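Local atomic coordinates of LAE5 (Uncultured bacterium, PDB entry 5JD3), a protein that probably cleaves carboxylic ester bonds, as an esterase of the GDSL-like lipase/acylhydrolase family. Residues A[89-92]-A[93-97]; A[128-131]-A[132-136]; A[180-183]-A[184-188]. All coordinates share one frame; numbering follows the deposited sequence.

Contact 1 (A[89-92]-A[93-97]); sequences RDLA and ARWQN
Leu91 runs alongside Arg94, the two side chains pointing the same way, and its CD1 methyl approaches Arg94 NH2 at 3.8 Å, oblique to the guanidinium plane. Arg94 gets there by an unusual first torsion: CG sits between the backbone N and the carbonyl carbon (chi1 65°), and the chain then extends straight to NE. The same torsion brings Arg94 CG to 3.6 Å from Asp90 O. The polar end is held by residues beyond the segments, in a salt bridge to Asp98 and hydrogen bonds to Asn86 OD1 and the carbonyl of Gln81.

The backbone underneath departs from regular alpha geometry. Arg94 N donates to Leu91 O at 3.2 Å, from well above the carbonyl plane, and Ala93 N makes a weak bond to Asp90 O; both span three residues rather than four. Trp95 N is near Leu91 O as well, but the angle is too poor for a bond. Just beyond, the helix is kinked: neither Gln96 N nor Asn97 N bonds to the turn before, and water 1 accepts from Gln96 N at 3.0 Å while donating to Ala92 O at 2.8 Å.

Trp95 has CG anti to its own N (chi1 -164°), which sets the ring with its edge, in plane, toward Leu91 O, CE3 lying 3.9 Å from that oxygen. Its CZ3 only just meets Leu91 CD2, at 4.5 Å. Both residues are buried, and both also touch Ile33 and Met109 of the central sheet.

The chemistry therefore implies a locally opened helix 88-100, in which a water stands in for one direct backbone bond across the kink while an apolar pair faces the sheet and a well-anchored arginine lies beside it.

Contact 2 (A[128-131]-A[132-136]); sequences RHVC and PEEYE
Pro132, the first residue of helix 132-146, follows Cys131 at the N-cap position, and the peptide link sets its CD beside Cys131 CB. The proline ring also lies against Tyr176 and Leu179 of helix 168-187. Glu134 comes next on the contact face. Its chain is extended beyond CG and crosses Val130 at about a right angle, so that OE1 stands 4.0 Å from Val130 CG1, while the carboxylate is engaged by Arg89 in a salt bridge. Tyr135 supplies the first i+4 bond: its N donates to Cys131 O at 2.9 Å and 165°. With Val130 CG1 anti to its backbone N (chi1 180°), that methyl packs on the first turn and meets Tyr135 CB at 4.1 Å; the phenol itself leads elsewhere, its OH bonded to Ile111 O. At Glu136 the regular pattern continues, its N donating to Pro132 O at 3.0 Å.

First-turn N-H groups have no helical acceptor before them, so proline at the first position costs no such bond. A carboxylate in this turn, that of Glu134, is probably favourable at a helix N-terminus, even though it is paired with Arg89.

Contact 3 (A[180-183]-A[184-188]); sequences MRRV and AERHG
Glu185 N donates to Arg181 O at 3.0 Å and 166°, and Ala184 N to Met180 O at 3.1 Å; these two regular alpha bonds carry the turn. Further along helix 168-187 the bonding weakens. Arg186 N is shared weakly between Arg182 O and Val183 O, while His187 N reaches Val183 O only weakly, at 3.2 Å. Water 2 donates to Arg182 O at 2.9 Å.

Above this backbone Arg186 folds back at chi3 (48°), laying one guanidinium face over Arg182 O, which stands 3.7 Å from the plane and offset toward its rim. NH2 of Arg186 also touches Val183 CG2 at 3.8 Å, and has long, weak ion pairs with Asp140 and Glu136. Val183 directs its other methyl, CG1, to His187 CD2 at 4.1 Å, and the imidazole edge lies close to Val183 O. Beyond the segments, His187 NE2 bonds to Asp140 of helix 132-146, a helix that Val183 also packs against through Val143. Gly188 then leaves helical geometry with positive phi (71°).

The weaker bonds from Arg186 onward imply less regular backbone bonding near Gly188, with Arg182 O covered by the Arg186 guanidinium face and bonded by water 2, while Val183 and Ala184 stay buried.

Overall arrangement
All three contacts are local and partly buried; contacts 1 and 3 lie within helices, contact 2 where a loop enters helix 132-146. That helix joins them: the salt bridge between Arg89 and Glu134 ties it to contact 1, and a long, weak pairing of Glu136 with Arg186 and Arg182 reaches contact 3. Contacts 1 and 3 do not touch, their nearest atoms being about 8 Å apart. Contact 1 is a kink within a helix, contact 2 a helix start and contact 3 the last turns of a helix. Buried leucine and tryptophan face strands in the first, valine and tyrosine line the second, and the third sets exposed arginines on one side and buried Met180, Val183 and Ala184 on the other.

Contact 1 (A[89-92]-A[93-97])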
# COMPACT_ATOMS: atom_id res chain seq x y z
N ARG A 89 13.08 -2.40 -3.44
CA ARG A 89 14.29 -3.21 -3.38
C ARG A 89 14.24 -4.17 -2.19
O ARG A 89 14.61 -5.34 -2.31
CB ARG A 89 15.53 -2.31 -3.28
CG ARG A 89 16.86 -3.04 -3.32
CD ARG A 89 18.02 -2.08 -3.08
NE ARG A 89 18.26 -1.21 -4.23
CZ ARG A 89 18.57 0.08 -4.14
NH1 ARG A 89 18.65 0.66 -2.95
NH2 ARG A 89 18.78 0.79 -5.24
N ASP A 90 13.76 -3.67 -1.06
CA ASP A 90 13.62 -4.48 0.15
C ASP A 90 12.52 -5.52 0.01
O ASP A 90 12.63 -6.63 0.53
CB ASP A 90 13.35 -3.58 1.36
CG ASP A 90 14.45 -2.58 1.61
OD1 ASP A 90 15.63 -2.92 1.36
OD2 ASP A 90 14.15 -1.46 2.07
N LEU A 91 11.45 -5.15 -0.70
CA LEU A 91 10.32 -6.05 -0.91
C LEU A 91 10.73 -7.29 -1.70
O LEU A 91 10.34 -8.40 -1.36
CB LEU A 91 9.19 -5.32 -1.64
CG LEU A 91 8.01 -4.83 -0.80
CD1 LEU A 91 8.49 -3.97 0.36
CD2 LEU A 91 7.01 -4.09 -1.66
N ALA A 92 11.51 -7.08 -2.75
CA ALA A 92 11.94 -8.17 -3.63
C ALA A 92 12.81 -9.18 -2.89
O ALA A 92 12.79 -10.37 -3.21
CB ALA A 92 12.68 -7.61 -4.83
N ALA A 93 13.55 -8.70 -1.90
CA ALA A 93 14.48 -9.55 -1.16
C ALA A 93 13.76 -10.53 -0.23
O ALA A 93 14.28 -11.60 0.08
CB ALA A 93 15.45 -8.69 -0.36
N ARG A 94 12.56 -10.16 0.20
CA ARG A 94 11.81 -10.99 1.15
C ARG A 94 10.50 -11.49 0.56
O ARG A 94 9.67 -12.05 1.29
CB ARG A 94 11.54 -10.20 2.43
CG ARG A 94 10.62 -9.00 2.25
CD ARG A 94 10.50 -8.21 3.55
NE ARG A 94 9.62 -7.05 3.42
CZ ARG A 94 8.31 -7.08 3.65
NH1 ARG A 94 7.71 -8.21 4.00
NH2 ARG A 94 7.59 -5.97 3.51
N TRP A 95 10.32 -11.31 -0.74
CA TRP A 95 9.07 -11.67 -1.40
C TRP A 95 8.76 -13.16 -1.29
O TRP A 95 7.61 -13.55 -1.11
CB TRP A 95 9.12 -11.26 -2.88
CG TRP A 95 7.78 -11.25 -3.55
CD1 TRP A 95 7.21 -12.26 -4.27
CD2 TRP A 95 6.84 -10.16 -3.56
NE1 TRP A 95 5.97 -11.87 -4.72
CE2 TRP A 95 5.72 -10.59 -4.30
CE3 TRP A 95 6.83 -8.88 -3.01
CZ2 TRP A 95 4.61 -9.78 -4.51
CZ3 TRP A 95 5.73 -8.07 -3.22
CH2 TRP A 95 4.63 -8.52 -3.96
N GLN A 96 9.79 -13.99 -1.39
CA GLN A 96 9.62 -15.44 -1.34
C GLN A 96 9.03 -15.90 -0.01
O GLN A 96 8.10 -16.71 0.01
CB GLN A 96 10.96 -16.14 -1.58
CG GLN A 96 10.92 -17.64 -1.35
CD GLN A 96 9.83 -18.33 -2.15
OE1 GLN A 96 9.61 -18.02 -3.32
NE2 GLN A 96 9.14 -19.28 -1.52
N ASN A 97 9.56 -15.39 1.09
CA ASN A 97 9.12 -15.81 2.42
C ASN A 97 7.87 -15.08 2.91
O ASN A 97 7.06 -15.65 3.64
CB ASN A 97 10.25 -15.64 3.43
CG ASN A 97 11.43 -16.54 3.16
OD1 ASN A 97 11.33 -17.50 2.39
ND2 ASN A 97 12.56 -16.25 3.79
O HOH W 1 12.54 -12.97 -2.11

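Contact 2 (A[128-131]-A[132-136])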
# COMPACT_ATOMS: atom_id res chain seq x y z
N ARG A 128 21.95 4.87 -2.29
CA ARG A 128 20.74 4.42 -1.61
C ARG A 128 19.48 4.58 -2.46
O ARG A 128 18.52 3.82 -2.31
CB ARG A 128 20.60 5.19 -0.29
CG ARG A 128 19.21 5.20 0.32
CD ARG A 128 19.19 5.93 1.65
NE ARG A 128 19.85 5.15 2.70
CZ ARG A 128 19.24 4.21 3.42
NH1 ARG A 128 17.96 3.93 3.20
NH2 ARG A 128 19.91 3.55 4.35
N HIS A 129 19.51 5.54 -3.37
CA HIS A 129 18.32 5.93 -4.13
C HIS A 129 17.84 4.87 -5.12
O HIS A 129 18.63 4.22 -5.80
CB HIS A 129 18.59 7.23 -4.89
CG HIS A 129 19.02 8.36 -4.00
ND1 HIS A 129 19.71 9.45 -4.47
CD2 HIS A 129 18.87 8.55 -2.67
CE1 HIS A 129 19.96 10.28 -3.47
NE2 HIS A 129 19.46 9.76 -2.36
N VAL A 130 16.52 4.71 -5.20
CA VAL A 130 15.90 3.82 -6.18
C VAL A 130 15.38 4.64 -7.36
O VAL A 130 14.33 5.28 -7.27
CB VAL A 130 14.74 3.01 -5.57
CG1 VAL A 130 14.12 2.10 -6.62
CG2 VAL A 130 15.23 2.20 -4.38
N CYS A 131 16.13 4.62 -8.46
CA CYS A 131 15.78 5.37 -9.66
C CYS A 131 14.46 4.88 -10.26
O CYS A 131 14.06 3.74 -10.02
CB CYS A 131 16.91 5.26 -10.69
SG CYS A 131 18.48 5.97 -10.14
N PRO A 132 13.78 5.74 -11.04
CA PRO A 132 12.53 5.37 -11.70
C PRO A 132 12.63 4.08 -12.50
O PRO A 132 11.67 3.29 -12.53
CB PRO A 132 12.26 6.56 -12.63
CG PRO A 132 12.89 7.71 -11.94
CD PRO A 132 14.12 7.16 -11.26
N GLU A 133 13.77 3.85 -13.14
CA GLU A 133 13.99 2.66 -13.94
C GLU A 133 14.00 1.39 -13.09
O GLU A 133 13.35 0.40 -13.42
CB GLU A 133 15.29 2.77 -14.73
CG GLU A 133 15.65 1.53 -15.52
CD GLU A 133 16.86 1.74 -16.41
OE1 GLU A 133 17.14 2.90 -16.78
OE2 GLU A 133 17.54 0.74 -16.74
N GLU A 134 14.74 1.43 -11.99
CA GLU A 134 14.81 0.29 -11.08
C GLU A 134 13.46 0.02 -10.43
O GLU A 134 13.05 -1.13 -10.27
CB GLU A 134 15.87 0.52 -10.00
CG GLU A 134 15.97 -0.62 -8.99
CD GLU A 134 16.99 -0.36 -7.90
OE1 GLU A 134 17.63 0.72 -7.92
OE2 GLU A 134 17.17 -1.23 -7.03
N TYR A 135 12.77 1.10 -10.07
CA TYR A 135 11.45 1.00 -9.45
C TYR A 135 10.47 0.27 -10.36
O TYR A 135 9.78 -0.65 -9.93
CB TYR A 135 10.92 2.39 -9.10
CG TYR A 135 9.55 2.38 -8.45
CD1 TYR A 135 9.40 2.12 -7.09
CD2 TYR A 135 8.41 2.64 -9.19
CE1 TYR A 135 8.16 2.11 -6.50
CE2 TYR A 135 7.15 2.63 -8.61
CZ TYR A 135 7.03 2.37 -7.26
OH TYR A 135 5.79 2.36 -6.67
N GLU A 136 10.42 0.69 -11.62
CA GLU A 136 9.53 0.06 -12.60
C GLU A 136 9.89 -1.40 -12.83
O GLU A 136 9.04 -2.28 -12.71
CB GLU A 136 9.57 0.81 -13.93
CG GLU A 136 8.84 0.10 -15.05
CD GLU A 136 8.83 0.88 -16.35
OE1 GLU A 136 9.77 1.66 -16.58
OE2 GLU A 136 7.88 0.71 -17.14

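Contact 3 (A[180-183]-A[184-188])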
# COMPACT_ATOMS: atom_id res chain seq x y z
N MET A 180 3.56 2.96 -11.52
CA MET A 180 2.83 1.84 -10.93
C MET A 180 1.54 1.60 -11.70
O MET A 180 1.05 0.47 -11.77
CB MET A 180 2.52 2.10 -9.45
CG MET A 180 1.92 0.90 -8.74
SD MET A 180 1.35 1.26 -7.07
CE MET A 180 2.14 -0.05 -6.15
N ARG A 181 1.01 2.66 -12.30
CA ARG A 181 -0.21 2.56 -13.09
C ARG A 181 -0.00 1.74 -14.36
O ARG A 181 -0.83 0.90 -14.70
CB ARG A 181 -0.73 3.96 -13.46
CG ARG A 181 -1.42 4.71 -12.33
CD ARG A 181 -2.00 6.02 -12.83
NE ARG A 181 -2.41 6.90 -11.75
CZ ARG A 181 -3.66 7.00 -11.29
NH1 ARG A 181 -3.94 7.83 -10.30
NH2 ARG A 181 -4.63 6.27 -11.83
N ARG A 182 1.11 1.99 -15.05
CA ARG A 182 1.38 1.30 -16.30
C ARG A 182 1.82 -0.14 -16.07
O ARG A 182 1.83 -0.95 -17.00
CB ARG A 182 2.44 2.05 -17.11
CG ARG A 182 3.82 2.09 -16.48
CD ARG A 182 4.80 2.84 -17.37
NE ARG A 182 4.95 2.21 -18.67
CZ ARG A 182 5.64 2.73 -19.68
NH1 ARG A 182 6.24 3.90 -19.54
NH2 ARG A 182 5.72 2.08 -20.83
N VAL A 183 2.17 -0.46 -14.83
CA VAL A 183 2.47 -1.84 -14.46
C VAL A 183 1.16 -2.59 -14.18
O VAL A 183 1.00 -3.74 -14.59
CB VAL A 183 3.39 -1.92 -13.22
CG1 VAL A 183 3.52 -3.36 -12.74
CG2 VAL A 183 4.76 -1.34 -13.55
N ALA A 184 0.24 -1.92 -13.49
CA ALA A 184 -1.06 -2.49 -13.19
C ALA A 184 -1.84 -2.78 -14.47
O ALA A 184 -2.43 -3.85 -14.63
CB ALA A 184 -1.86 -1.56 -12.29
N GLU A 185 -1.84 -1.82 -15.39
CA GLU A 185 -2.52 -1.96 -16.67
C GLU A 185 -1.93 -3.11 -17.48
O GLU A 185 -2.64 -3.84 -18.16
CB GLU A 185 -2.44 -0.65 -17.46
CG GLU A 185 -3.19 -0.64 -18.80
CD GLU A 185 -2.41 -1.28 -19.94
OE1 GLU A 185 -1.17 -1.32 -19.86
OE2 GLU A 185 -3.05 -1.74 -20.91
N ARG A 186 -0.61 -3.26 -17.39
CA ARG A 186 0.11 -4.24 -18.19
C ARG A 186 -0.17 -5.67 -17.76
O ARG A 186 -0.09 -6.60 -18.57
CB ARG A 186 1.61 -3.95 -18.13
CG ARG A 186 2.44 -4.62 -19.21
CD ARG A 186 3.69 -3.80 -19.51
NE ARG A 186 4.38 -3.41 -18.29
CZ ARG A 186 5.38 -2.53 -18.25
NH1 ARG A 186 5.80 -1.94 -19.36
NH2 ARG A 186 5.96 -2.23 -17.09
N HIS A 187 -0.50 -5.86 -16.49
CA HIS A 187 -0.75 -7.19 -15.96
C HIS A 187 -2.19 -7.36 -15.48
O HIS A 187 -2.54 -8.39 -14.89
CB HIS A 187 0.22 -7.50 -14.81
CG HIS A 187 1.65 -7.52 -15.23
ND1 HIS A 187 2.21 -8.57 -15.92
CD2 HIS A 187 2.64 -6.61 -15.06
CE1 HIS A 187 3.49 -8.31 -16.16
NE2 HIS A 187 3.77 -7.13 -15.64
N GLY A 188 -3.02 -6.36 -15.72
CA GLY A 188 -4.43 -6.42 -15.36
C GLY A 188 -4.67 -6.34 -13.87
O GLY A 188 -5.67 -6.85 -13.36
O HOH W 2 0.66 0.21 -19.36